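Local atomic coordinates of putative SnoaL-like polyketide cyclase (PDB entry 3LZA), a protein that is of unproven function but belongs to the SnoaL-like family of the NTF2 clan and may act as a polyketide cyclase. Residues F38-A43 with D127-Q132; V82-Y87 with P108-L113; H88-G93 with I102-I107. All coordinates share one frame; numbering follows the deposited sequence. Where two conformers were deposited one is given.

Interaction 1 (F38-A43 with D127-Q132)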
loop_
_atom_site.group_PDB
_atom_site.type_symbol
_atom_site.label_atom_id
_atom_site.label_comp_id
_atom_site.label_asym_id
_atom_site.label_seq_id
_atom_site.Cartn_x
_atom_site.Cartn_y
_atom_site.Cartn_z
ATOM N N PHE A 38 3.103 12.860 -7.834
ATOM C CA PHE A 38 2.615 12.733 -6.447
ATOM C C PHE A 38 1.143 12.416 -6.556
ATOM O O PHE A 38 0.347 13.289 -6.834
ATOM C CB PHE A 38 2.818 14.064 -5.663
ATOM C CG PHE A 38 2.686 13.937 -4.176
ATOM C CD1 PHE A 38 1.591 13.329 -3.594
ATOM C CD2 PHE A 38 3.685 14.458 -3.330
ATOM C CE1 PHE A 38 1.485 13.215 -2.188
ATOM C CE2 PHE A 38 3.568 14.345 -1.920
ATOM C CZ PHE A 38 2.479 13.716 -1.376
ATOM N N TYR A 39 0.810 11.136 -6.336
ATOM C CA TYR A 39 -0.489 10.574 -6.546
ATOM C C TYR A 39 -1.104 10.116 -5.218
ATOM O O TYR A 39 -0.599 9.212 -4.581
ATOM C CB TYR A 39 -0.367 9.372 -7.494
ATOM C CG TYR A 39 -1.639 8.654 -7.913
ATOM C CD1 TYR A 39 -2.872 9.299 -8.000
ATOM C CD2 TYR A 39 -1.587 7.327 -8.272
ATOM C CE1 TYR A 39 -3.998 8.624 -8.433
ATOM C CE2 TYR A 39 -2.718 6.634 -8.669
ATOM C CZ TYR A 39 -3.916 7.285 -8.731
ATOM O OH TYR A 39 -5.002 6.609 -9.187
ATOM N N ASP A 40 -2.228 10.708 -4.840
ATOM C CA ASP A 40 -2.992 10.160 -3.739
ATOM C C ASP A 40 -4.114 9.333 -4.362
ATOM O O ASP A 40 -5.125 9.911 -4.828
ATOM C CB ASP A 40 -3.580 11.241 -2.844
ATOM C CG ASP A 40 -4.240 10.653 -1.600
ATOM O OD1 ASP A 40 -5.015 9.683 -1.749
ATOM O OD2 ASP A 40 -3.969 11.142 -0.493
ATOM N N LYS A 41 -3.972 7.999 -4.323
ATOM C CA LYS A 41 -4.922 7.123 -4.997
ATOM C C LYS A 41 -6.240 7.151 -4.309
ATOM O O LYS A 41 -7.276 7.120 -4.965
ATOM C CB LYS A 41 -4.424 5.670 -5.068
ATOM C CG LYS A 41 -5.288 4.790 -6.011
ATOM C CD LYS A 41 -4.722 3.380 -6.112
ATOM C CE LYS A 41 -5.505 2.388 -7.038
ATOM N NZ LYS A 41 -4.590 1.183 -7.384
ATOM N N THR A 42 -6.212 7.214 -2.973
ATOM C CA THR A 42 -7.459 7.301 -2.217
ATOM C C THR A 42 -8.279 8.573 -2.477
ATOM O O THR A 42 -9.521 8.512 -2.502
ATOM C CB THR A 42 -7.196 7.083 -0.682
ATOM O OG1 THR A 42 -5.909 7.594 -0.297
ATOM C CG2 THR A 42 -7.280 5.600 -0.352
ATOM N N ALA A 43 -7.628 9.713 -2.733
ATOM C CA ALA A 43 -8.322 10.981 -3.069
ATOM C C ALA A 43 -8.461 11.224 -4.590
ATOM O O ALA A 43 -9.146 12.157 -5.013
ATOM C CB ALA A 43 -7.594 12.110 -2.448
ATOM N N ASP A 127 0.188 7.560 -2.389
ATOM C CA ASP A 127 -0.368 7.558 -1.047
ATOM C C ASP A 127 -1.679 6.850 -1.041
ATOM O O ASP A 127 -2.499 7.053 -1.932
ATOM C CB ASP A 127 -0.566 8.979 -0.484
ATOM C CG ASP A 127 0.696 9.637 -0.032
ATOM O OD1 ASP A 127 1.803 9.010 -0.001
ATOM O OD2 ASP A 127 0.583 10.839 0.275
ATOM N N LEU A 128 -1.882 6.000 -0.027
ATOM C CA LEU A 128 -3.193 5.424 0.255
ATOM C C LEU A 128 -3.518 5.828 1.708
ATOM O O LEU A 128 -2.883 5.357 2.634
ATOM C CB LEU A 128 -3.169 3.883 0.104
ATOM C CG LEU A 128 -2.882 3.251 -1.268
ATOM C CD1 LEU A 128 -2.365 1.818 -1.157
ATOM C CD2 LEU A 128 -4.158 3.297 -2.099
HETATM N N MSE A 129 -4.486 6.733 1.912
HETATM C CA MSE A 129 -4.737 7.321 3.210
HETATM C C MSE A 129 -6.094 6.913 3.713
HETATM O O MSE A 129 -7.063 6.829 2.937
HETATM C CB MSE A 129 -4.661 8.842 3.147
HETATM C CG MSE A 129 -3.395 9.420 2.591
HETATM SE SE MSE A 129 -1.966 9.210 3.910
HETATM C CE MSE A 129 -2.738 10.188 5.305
ATOM N N ASP A 130 -6.189 6.656 5.021
ATOM C CA ASP A 130 -7.462 6.300 5.648
ATOM C C ASP A 130 -8.270 7.574 6.001
ATOM O O ASP A 130 -8.288 8.035 7.148
ATOM C CB ASP A 130 -7.207 5.416 6.872
ATOM C CG ASP A 130 -8.444 4.969 7.595
ATOM O OD1 ASP A 130 -9.602 5.223 7.175
ATOM O OD2 ASP A 130 -8.251 4.358 8.671
ATOM N N TYR A 131 -8.904 8.142 4.985
ATOM C CA TYR A 131 -9.678 9.389 5.157
ATOM C C TYR A 131 -10.942 9.237 5.993
ATOM O O TYR A 131 -11.358 10.215 6.638
ATOM C CB TYR A 131 -10.001 10.032 3.805
ATOM C CG TYR A 131 -8.816 10.575 3.099
ATOM C CD1 TYR A 131 -8.073 11.613 3.664
ATOM C CD2 TYR A 131 -8.406 10.056 1.859
ATOM C CE1 TYR A 131 -6.955 12.127 3.042
ATOM C CE2 TYR A 131 -7.271 10.566 1.220
ATOM C CZ TYR A 131 -6.577 11.622 1.813
ATOM O OH TYR A 131 -5.479 12.164 1.235
ATOM N N GLN A 132 -11.538 8.052 6.069
ATOM C CA GLN A 132 -12.648 7.882 7.021
ATOM C C GLN A 132 -12.200 8.063 8.483
ATOM O O GLN A 132 -12.926 8.677 9.279
ATOM C CB GLN A 132 -13.414 6.552 6.841
ATOM C CG GLN A 132 -14.720 6.483 7.629
ATOM C CD GLN A 132 -15.741 7.533 7.188
ATOM O OE1 GLN A 132 -16.081 7.616 6.014
ATOM N NE2 GLN A 132 -16.181 8.358 8.114
HETATM O O HOH W 1 -1.405 12.232 0.240
#
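D40 and D127 sit abreast on two parallel strands, 38-40 and 127-129, whose directions differ by 27°. D127 N donates to Y39 O at 2.9 Å, and K41 N donates to D127 O at 3.0 Å. Beyond K41 the first chain turns in helical conformation, and there T42 takes over the pairing: its OG1 accepts the amide of M129 N at 2.8 Å in a nearly straight bond, a side chain doing what a strand backbone would otherwise do.

The D40 carboxylate organises this turn. With CG anti to the backbone N (chi1 -173°), OD1 receives both the T42 hydroxyl, on its syn side, and the amide A43 N, the latter at 2.8 Å. OD2 reaches tip to tip to the phenol of Y131, which donates from OH at 2.5 Å and from well above the carboxylate plane. The Y131 ring, at the start of helix 131-139, lies only 24° from the plane of that carboxylate and rests its CE2 against A43 CB at 4.0 Å. A water donates to D40 OD2; its link to D127 OD2 is too short to be trusted. D127 OD1 turns to T111 and Q125.

On the reverse face K41 CB lies alongside L128 CD2, 3.8 Å apart, near L80 of the second subunit. The D40 to A43 bond is an Asx motif at the end of strand 37-40, next to the outermost strand 45-48, within the curved mixed sheet of the cone-like NTF2 fold.

Interaction 2 (V82-Y87 with P108-L113)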
loop_
_atom_site.group_PDB
_atom_site.type_symbol
_atom_site.label_atom_id
_atom_site.label_comp_id
_atom_site.label_asym_id
_atom_site.label_seq_id
_atom_site.Cartn_x
_atom_site.Cartn_y
_atom_site.Cartn_z
ATOM N N VAL A 82 8.322 0.793 0.240
ATOM C CA VAL A 82 6.951 0.780 0.795
ATOM C C VAL A 82 7.003 1.090 2.282
ATOM O O VAL A 82 7.774 0.482 3.015
ATOM C CB VAL A 82 6.269 -0.640 0.601
ATOM C CG1 VAL A 82 4.839 -0.665 1.177
ATOM C CG2 VAL A 82 6.231 -1.006 -0.844
HETATM N N MSE A 83 6.144 1.992 2.726
HETATM C CA MSE A 83 6.162 2.456 4.103
HETATM C C MSE A 83 4.753 2.426 4.689
HETATM O O MSE A 83 3.844 2.980 4.118
HETATM C CB MSE A 83 6.739 3.889 4.105
HETATM C CG MSE A 83 8.194 3.906 3.760
HETATM SE SE MSE A 83 8.823 5.701 3.453
HETATM C CE MSE A 83 7.919 5.996 1.850
ATOM N N ILE A 84 4.583 1.689 5.793
ATOM C CA ILE A 84 3.303 1.519 6.477
ATOM C C ILE A 84 3.346 2.248 7.808
ATOM O O ILE A 84 4.296 2.111 8.559
ATOM C CB ILE A 84 3.010 0.024 6.761
ATOM C CG1 ILE A 84 3.010 -0.788 5.464
ATOM C CG2 ILE A 84 1.684 -0.150 7.545
ATOM C CD1 ILE A 84 3.347 -2.210 5.655
ATOM N N GLY A 85 2.328 3.057 8.087
ATOM C CA GLY A 85 2.284 3.764 9.340
ATOM C C GLY A 85 1.105 4.694 9.504
ATOM O O GLY A 85 -0.006 4.401 9.074
ATOM N N ASN A 86 1.363 5.808 10.178
ATOM C CA ASN A 86 0.369 6.858 10.327
ATOM C C ASN A 86 1.001 8.247 10.252
ATOM O O ASN A 86 2.142 8.491 10.699
ATOM C CB ASN A 86 -0.502 6.669 11.572
ATOM C CG ASN A 86 0.169 7.094 12.830
ATOM O OD1 ASN A 86 0.260 8.312 13.141
ATOM N ND2 ASN A 86 0.616 6.115 13.606
ATOM N N TYR A 87 0.248 9.145 9.654
ATOM C CA TYR A 87 0.636 10.528 9.576
ATOM C C TYR A 87 -0.052 11.301 10.703
ATOM O O TYR A 87 -1.285 11.296 10.809
ATOM C CB TYR A 87 0.173 11.070 8.224
ATOM C CG TYR A 87 1.052 10.673 7.061
ATOM C CD1 TYR A 87 0.836 9.477 6.368
ATOM C CD2 TYR A 87 2.069 11.527 6.605
ATOM C CE1 TYR A 87 1.639 9.131 5.284
ATOM C CE2 TYR A 87 2.887 11.167 5.510
ATOM C CZ TYR A 87 2.633 9.984 4.843
ATOM O OH TYR A 87 3.413 9.641 3.755
ATOM N N PRO A 108 -4.012 6.702 9.480
ATOM C CA PRO A 108 -3.289 5.536 8.946
ATOM C C PRO A 108 -3.031 5.703 7.470
ATOM O O PRO A 108 -3.884 6.197 6.750
ATOM C CB PRO A 108 -4.303 4.419 9.118
ATOM C CG PRO A 108 -5.023 4.828 10.385
ATOM C CD PRO A 108 -5.196 6.296 10.241
ATOM N N GLY A 109 -1.889 5.267 6.993
ATOM C CA GLY A 109 -1.684 5.334 5.597
ATOM C C GLY A 109 -0.544 4.435 5.144
ATOM O O GLY A 109 0.267 3.944 5.954
ATOM N N VAL A 110 -0.561 4.164 3.860
ATOM C CA VAL A 110 0.569 3.460 3.171
ATOM C C VAL A 110 1.095 4.358 2.049
ATOM O O VAL A 110 0.319 4.796 1.227
ATOM C CB VAL A 110 0.123 2.075 2.623
ATOM C CG1 VAL A 110 1.228 1.366 1.881
ATOM C CG2 VAL A 110 -0.299 1.175 3.804
ATOM N N THR A 111 2.405 4.604 2.040
ATOM C CA THR A 111 3.077 5.430 1.021
ATOM C C THR A 111 4.116 4.570 0.269
ATOM O O THR A 111 4.970 3.915 0.905
ATOM C CB THR A 111 3.727 6.718 1.725
ATOM O OG1 THR A 111 2.654 7.513 2.242
ATOM C CG2 THR A 111 4.545 7.560 0.744
ATOM N N THR A 112 4.083 4.565 -1.074
ATOM C CA THR A 112 5.193 4.022 -1.868
ATOM C C THR A 112 5.954 5.144 -2.561
ATOM O O THR A 112 5.359 6.143 -2.965
ATOM C CB THR A 112 4.714 2.962 -2.932
ATOM O OG1 THR A 112 3.961 3.594 -3.970
ATOM C CG2 THR A 112 3.824 1.905 -2.237
ATOM N N LEU A 113 7.274 4.978 -2.645
ATOM C CA LEU A 113 8.152 5.841 -3.366
ATOM C C LEU A 113 8.933 5.000 -4.366
ATOM O O LEU A 113 9.491 3.975 -4.015
ATOM C CB LEU A 113 9.074 6.603 -2.394
ATOM C CG LEU A 113 8.415 7.458 -1.306
ATOM C CD1 LEU A 113 9.471 7.976 -0.302
ATOM C CD2 LEU A 113 7.640 8.654 -1.888
#
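Y87 and T111 meet at about a right angle, Y87 OH lying 2.7 Å from T111 OG1 in a hydrogen bond. The threonine oxygen comes to the edge of the tyrosine ring, in its plane; T111 has OG1 anti to its carbonyl carbon (chi1 -65°), which leaves CG2 to touch the methyl of M83, a selenomethionine. The M83 and L113 side chains cross, their ends so close that the exact spacing is doubtful.

Backbone bonds hold these side chains in step. M83 and T111 form a hydrogen-bonded antiparallel pair, with M83 N to T111 O at 2.9 Å and T111 N to M83 O at 3.0 Å; G85 and G109 form the next. This is the half of the long hairpin of strands 80-93 and 102-115 remote from its turn, part of the strongly curved sheet of the NTF2 fold, and the strand directions here are 138° apart. On the face carrying I84, the non-hydrogen-bonded pairs set I84 CG1 beside V110 CG2 at 4.2 Å and V82 CG2 beside T112 CG2 at 4.0 Å.

Farther out, T111 OG1 is also hydrogen-bonded to D127 OD1, and the Y87 ring stacks on F69. Helix 8-21 covers the M83 and L113 side through I17, A13 and Y16, while I84 and V110 pack on I84 of the second subunit.

Interaction 3 (H88-G93 with I102-I107)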
loop_
_atom_site.group_PDB
_atom_site.type_symbol
_atom_site.label_atom_id
_atom_site.label_comp_id
_atom_site.label_asym_id
_atom_site.label_seq_id
_atom_site.Cartn_x
_atom_site.Cartn_y
_atom_site.Cartn_z
ATOM N N HIS A 88 0.708 11.993 11.547
ATOM C CA HIS A 88 0.051 12.894 12.496
ATOM C C HIS A 88 0.233 14.342 12.038
ATOM O O HIS A 88 1.289 14.750 11.514
ATOM C CB HIS A 88 0.570 12.673 13.901
ATOM C CG HIS A 88 0.175 13.755 14.838
ATOM N ND1 HIS A 88 0.915 14.904 14.993
ATOM C CD2 HIS A 88 -0.948 13.921 15.574
ATOM C CE1 HIS A 88 0.295 15.707 15.839
ATOM N NE2 HIS A 88 -0.828 15.124 16.211
ATOM N N LEU A 89 -0.840 15.118 12.144
ATOM C CA LEU A 89 -0.815 16.499 11.766
ATOM C C LEU A 89 -1.496 17.334 12.869
ATOM O O LEU A 89 -2.591 16.983 13.399
ATOM C CB LEU A 89 -1.445 16.721 10.386
ATOM C CG LEU A 89 -1.275 18.141 9.859
ATOM C CD1 LEU A 89 -1.241 18.144 8.315
ATOM C CD2 LEU A 89 -2.357 19.135 10.415
ATOM N N ARG A 90 -0.828 18.413 13.269
ATOM C CA ARG A 90 -1.429 19.386 14.196
ATOM C C ARG A 90 -1.336 20.768 13.612
ATOM O O ARG A 90 -0.269 21.185 13.214
ATOM C CB ARG A 90 -0.748 19.362 15.548
ATOM C CG ARG A 90 -1.425 20.271 16.615
ATOM C CD ARG A 90 -0.678 20.245 17.947
ATOM N NE ARG A 90 -1.350 21.094 18.940
ATOM C CZ ARG A 90 -2.503 20.814 19.545
ATOM N NH1 ARG A 90 -3.164 19.686 19.311
ATOM N NH2 ARG A 90 -3.004 21.669 20.416
ATOM N N GLY A 91 -2.470 21.473 13.508
ATOM C CA GLY A 91 -2.443 22.800 12.944
ATOM C C GLY A 91 -3.773 23.546 12.931
ATOM O O GLY A 91 -4.814 22.986 13.281
ATOM N N PRO A 92 -3.738 24.819 12.527
ATOM C CA PRO A 92 -4.996 25.554 12.323
ATOM C C PRO A 92 -5.953 24.766 11.438
ATOM O O PRO A 92 -5.526 24.089 10.473
ATOM C CB PRO A 92 -4.532 26.849 11.660
ATOM C CG PRO A 92 -3.127 27.007 12.143
ATOM C CD PRO A 92 -2.574 25.646 12.184
ATOM N N GLY A 93 -7.244 24.846 11.768
ATOM C CA GLY A 93 -8.229 23.914 11.230
ATOM C C GLY A 93 -9.071 24.437 10.086
ATOM O O GLY A 93 -9.879 23.673 9.510
ATOM N N ILE A 102 -7.300 24.510 16.664
ATOM C CA ILE A 102 -6.124 23.773 16.306
ATOM C C ILE A 102 -6.576 22.304 16.283
ATOM O O ILE A 102 -7.000 21.751 17.316
ATOM C CB ILE A 102 -5.002 23.952 17.355
ATOM C CG1 ILE A 102 -4.665 25.439 17.528
ATOM C CG2 ILE A 102 -3.762 23.073 16.978
ATOM C CD1 ILE A 102 -3.949 26.020 16.239
ATOM N N ILE A 103 -6.526 21.687 15.113
ATOM C CA ILE A 103 -6.958 20.298 14.978
ATOM C C ILE A 103 -5.773 19.395 15.207
ATOM O O ILE A 103 -4.635 19.831 15.088
ATOM C CB ILE A 103 -7.698 19.979 13.647
ATOM C CG1 ILE A 103 -6.916 20.345 12.412
ATOM C CG2 ILE A 103 -9.028 20.734 13.596
ATOM C CD1 ILE A 103 -5.816 19.347 12.030
ATOM N N ASP A 104 -6.050 18.152 15.561
ATOM C CA ASP A 104 -4.988 17.168 15.778
ATOM C C ASP A 104 -5.486 15.805 15.264
ATOM O O ASP A 104 -6.482 15.269 15.772
ATOM C CB ASP A 104 -4.692 17.129 17.303
ATOM C CG ASP A 104 -3.299 16.514 17.639
ATOM O OD1 ASP A 104 -3.152 15.276 17.572
ATOM O OD2 ASP A 104 -2.368 17.246 18.046
ATOM N N ILE A 105 -4.797 15.228 14.292
ATOM C CA ILE A 105 -5.287 14.010 13.634
ATOM C C ILE A 105 -4.149 13.014 13.443
ATOM O O ILE A 105 -2.981 13.404 13.371
ATOM C CB ILE A 105 -5.964 14.303 12.272
ATOM C CG1 ILE A 105 -5.032 15.116 11.364
ATOM C CG2 ILE A 105 -7.329 14.973 12.500
ATOM C CD1 ILE A 105 -5.630 15.642 10.021
ATOM N N ALA A 106 -4.496 11.722 13.423
ATOM C CA ALA A 106 -3.513 10.643 13.263
ATOM C C ALA A 106 -4.154 9.735 12.243
ATOM O O ALA A 106 -5.121 9.053 12.581
ATOM C CB ALA A 106 -3.272 9.896 14.574
ATOM N N ILE A 107 -3.613 9.777 11.013
ATOM C CA ILE A 107 -4.192 9.149 9.816
ATOM C C ILE A 107 -3.407 7.904 9.391
ATOM O O ILE A 107 -2.272 8.031 8.947
ATOM C CB ILE A 107 -4.156 10.141 8.601
ATOM C CG1 ILE A 107 -4.645 11.542 8.977
ATOM C CG2 ILE A 107 -5.013 9.619 7.429
ATOM C CD1 ILE A 107 -4.760 12.455 7.784
HETATM O O HOH W 2 -6.021 21.671 20.130
#
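The outer part of the hairpin formed by strands 80-93 and 102-115 is held on one face by a polar trio, H88, D104 and R90, and on the other by aliphatic side chains. D104 stands across from R90 in a non-hydrogen-bonded pair, and its carboxylate is shared between two neighbours on the facing strand. H88, in one of its two conformers, donates from NE2 to D104 OD1 at 2.7 Å; the oxygen lies in the imidazole plane, but the nitrogen approaches from above the carboxylate plane, the two planes being 50° apart. R90 NH1 makes a salt bridge to D104 OD2 at 2.9 Å, meeting it on the anti side.

R90 gets there with CG anti to the backbone N (chi1 -174°) and an extended chain as far as NE. I102 CG2 then sits over the centre of one guanidinium face, 3.6 Å from R90 CZ, and a water bridges I102 O to R90 NH2, the latter bond weak. A leucine in place of R90 would probably leave the D104 carboxylate without its salt-bridge mate, and I102 without the flat group it covers.

On the opposite face L89 CD2 meets I103 CD1 at 3.8 Å, and L89 CB lies 4.0 Å from I105 CG1. Helix 131-139 packs against this side, L138 on I103 and M134 on I105. Antiparallel hydrogen-bonded pairs join L89 with I105 and G91 with I103, the shortest of the four bonds running from I103 N to G91 O at 2.8 Å. With H88, R90 and D104 on one face and L89, I103 and I105 under a helix on the other, this is the turn-side half of a long antiparallel hairpin in the curved sheet of an NTF2-like fold.

Interactions 2 and 3 are consecutive lengths of one hairpin, joined by the backbone bond between Y87 O and I107 N, while interaction 1 adds strand 122-129 and the short strand 37-40 to the same sheet. Interaction 2 is the most thoroughly buried, with aliphatic side chains on the face toward the second subunit; interaction 1 is also buried, yet polar, built on carboxylates and hydroxyls. Interaction 3 is partly exposed, so ion pairing appears on its outer face, and the second subunit does not touch it. Interactions 1 and 2 meet through D127 and T111, and M129 of interaction 1 packs against Y87.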